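Local coordinates for protein type VI secretion system component (Escherichia coli O6, PDB 2P5Z) that is a trimeric component of the type VI secretion system, resembling the gp27 and gp5 tail proteins of bacteriophage T4, at residues L116-S120 with I138-H143. Coordinates in Å, arbitrary orientation, origin at the centre of the assembly. Numbering follows the deposited sequence.
Sequences LLTRS and ILRERH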
loop_
_atom_site.group_PDB
_atom_site.type_symbol
_atom_site.label_atom_id
_atom_site.label_comp_id
_atom_site.label_asym_id
_atom_site.label_seq_id
_atom_site.Cartn_x
_atom_site.Cartn_y
_atom_site.Cartn_z
ATOM N N LEU A 116 7.827 16.488 14.791
ATOM C CA LEU A 116 8.508 17.331 13.811
ATOM C C LEU A 116 9.748 16.692 13.192
ATOM O O LEU A 116 10.199 17.160 12.159
ATOM C CB LEU A 116 8.861 18.694 14.385
ATOM C CG LEU A 116 7.684 19.535 14.849
ATOM C CD1 LEU A 116 8.246 20.733 15.604
ATOM C CD2 LEU A 116 6.783 19.968 13.670
ATOM N N LEU A 117 10.252 15.597 13.783
ATOM C CA LEU A 117 11.334 14.801 13.181
ATOM C C LEU A 117 10.984 14.229 11.806
ATOM O O LEU A 117 11.849 13.722 11.106
ATOM C CB LEU A 117 11.762 13.615 14.047
ATOM C CG LEU A 117 12.145 13.593 15.526
ATOM C CD1 LEU A 117 13.306 12.644 15.733
ATOM C CD2 LEU A 117 12.390 14.969 16.157
ATOM N N THR A 118 9.717 14.302 11.427
ATOM C CA THR A 118 9.257 13.825 10.129
ATOM C C THR A 118 9.615 14.860 9.068
ATOM O O THR A 118 9.666 14.559 7.890
ATOM C CB THR A 118 7.742 13.511 10.217
ATOM O OG1 THR A 118 7.582 12.351 11.044
ATOM C CG2 THR A 118 7.104 13.230 8.883
ATOM N N ARG A 119 9.923 16.073 9.508
ATOM C CA ARG A 119 10.206 17.157 8.588
ATOM C C ARG A 119 11.650 17.225 8.076
ATOM O O ARG A 119 11.941 18.020 7.190
ATOM C CB ARG A 119 9.751 18.497 9.177
ATOM C CG ARG A 119 8.412 18.982 8.612
ATOM C CD ARG A 119 7.754 20.067 9.469
ATOM N NE ARG A 119 8.681 21.059 10.031
ATOM C CZ ARG A 119 9.067 22.177 9.415
ATOM N NH1 ARG A 119 8.635 22.458 8.189
ATOM N NH2 ARG A 119 9.903 23.011 10.024
ATOM N N SER A 120 12.539 16.383 8.599
ATOM C CA SER A 120 13.925 16.373 8.138
ATOM C C SER A 120 14.405 14.991 7.732
ATOM O O SER A 120 14.303 14.043 8.522
ATOM C CB SER A 120 14.872 16.979 9.180
ATOM O OG SER A 120 15.160 16.066 10.217
ATOM N N ILE A 138 20.275 12.637 17.392
ATOM C CA ILE A 138 19.208 13.132 16.501
ATOM C C ILE A 138 18.292 14.151 17.206
ATOM O O ILE A 138 17.976 15.214 16.644
ATOM C CB ILE A 138 18.368 11.966 15.975
ATOM C CG1 ILE A 138 19.202 11.083 15.049
ATOM C CG2 ILE A 138 17.138 12.470 15.216
ATOM C CD1 ILE A 138 18.841 11.262 13.607
ATOM N N LEU A 139 17.915 13.825 18.447
ATOM C CA LEU A 139 17.149 14.728 19.309
ATOM C C LEU A 139 17.853 16.059 19.560
ATOM O O LEU A 139 17.276 17.131 19.286
ATOM C CB LEU A 139 16.782 14.042 20.635
ATOM C CG LEU A 139 15.731 12.936 20.420
ATOM C CD1 LEU A 139 15.387 12.153 21.678
ATOM C CD2 LEU A 139 14.481 13.530 19.795
ATOM N N ARG A 140 19.104 15.992 20.024
ATOM C CA ARG A 140 19.847 17.204 20.386
ATOM C C ARG A 140 20.365 18.033 19.209
ATOM O O ARG A 140 20.265 19.259 19.228
ATOM C CB ARG A 140 20.994 16.874 21.331
ATOM C CG ARG A 140 20.561 16.250 22.657
ATOM C CD ARG A 140 21.767 16.081 23.503
ATOM N NE ARG A 140 21.545 15.550 24.842
ATOM C CZ ARG A 140 21.234 16.299 25.895
ATOM N NH1 ARG A 140 21.085 15.725 27.074
ATOM N NH2 ARG A 140 21.054 17.614 25.770
ATOM N N GLU A 141 20.889 17.380 18.177
ATOM C CA GLU A 141 21.541 18.122 17.096
ATOM C C GLU A 141 20.575 18.793 16.150
ATOM O O GLU A 141 20.470 20.009 16.137
ATOM C CB GLU A 141 22.558 17.246 16.369
ATOM C CG GLU A 141 23.581 16.725 17.348
ATOM C CD GLU A 141 24.536 15.719 16.784
ATOM O OE1 GLU A 141 25.301 15.150 17.587
ATOM O OE2 GLU A 141 24.541 15.491 15.555
ATOM N N ARG A 142 19.835 18.007 15.388
ATOM C CA ARG A 142 18.897 18.556 14.418
ATOM C C ARG A 142 17.605 19.136 15.049
ATOM O O ARG A 142 16.896 19.923 14.436
ATOM C CB ARG A 142 18.599 17.470 13.372
ATOM C CG ARG A 142 17.690 17.868 12.214
ATOM C CD ARG A 142 18.234 19.014 11.370
ATOM N NE ARG A 142 17.318 19.281 10.262
ATOM C CZ ARG A 142 16.653 20.417 10.072
ATOM N NH1 ARG A 142 16.812 21.446 10.899
ATOM N NH2 ARG A 142 15.834 20.524 9.032
ATOM N N HIS A 143 17.278 18.773 16.281
ATOM C CA HIS A 143 15.952 19.173 16.773
ATOM C C HIS A 143 15.913 20.067 18.025
ATOM O O HIS A 143 14.835 20.435 18.483
ATOM C CB HIS A 143 14.995 17.961 16.806
ATOM C CG HIS A 143 14.846 17.306 15.462
ATOM N ND1 HIS A 143 14.086 17.854 14.448
ATOM C CD2 HIS A 143 15.423 16.198 14.938
ATOM C CE1 HIS A 143 14.168 17.093 13.371
ATOM N NE2 HIS A 143 14.973 16.080 13.644
#
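Leu117 and His143 are the nearest CA pair of the two segments, 7.3 Å apart, and their side chains make the main contact. The Leu117 CA-to-CB bond runs sideways to 138-143, yet with chi1 in the m well (-51°) and chi2 between wells (-141°) the methyls turn in. CD2 lies over one face of the His143 imidazole, 3.5 Å from the ring centroid and 13° off the ring normal, a CH-pi geometry; CD1 stands 3.9 Å from Ile138 CG2. Both Leu117 methyls are about equally far from Leu139 CD2, CD1 at 4.3 Å and CD2 at 4.4 Å. Leu139 reaches this spot although its CB points away, because its m,t rotamer swings the end of the side chain back. The 3-10 segment through 116-118, with Arg119 N donating to Leu116 O at 2.9 Å, thus packs the loop after strand 104-111 against the C-terminal part of helix 131-140, in the phage tail baseplate hub family region, consistent with the gp27-like resemblance. The intervening residues include strand 124-127 and most of that helix. At the ring edge, near its plane, Ser120 OG (chi1 p, 79°) is 3.4 Å from His143 NE2. NE2 is hydrogen-bonded to Asp171 OD2, at the start of helix 171-182. Backbone hydrogen bonds also link Ser120 with Asp171 and Leu117 with Leu172. Arg142, exposed, adopts chi1 t and chi2 p, a bend that brings NE to 3.5 Å from Ser120 CB, the guanidinium meeting that carbon obliquely.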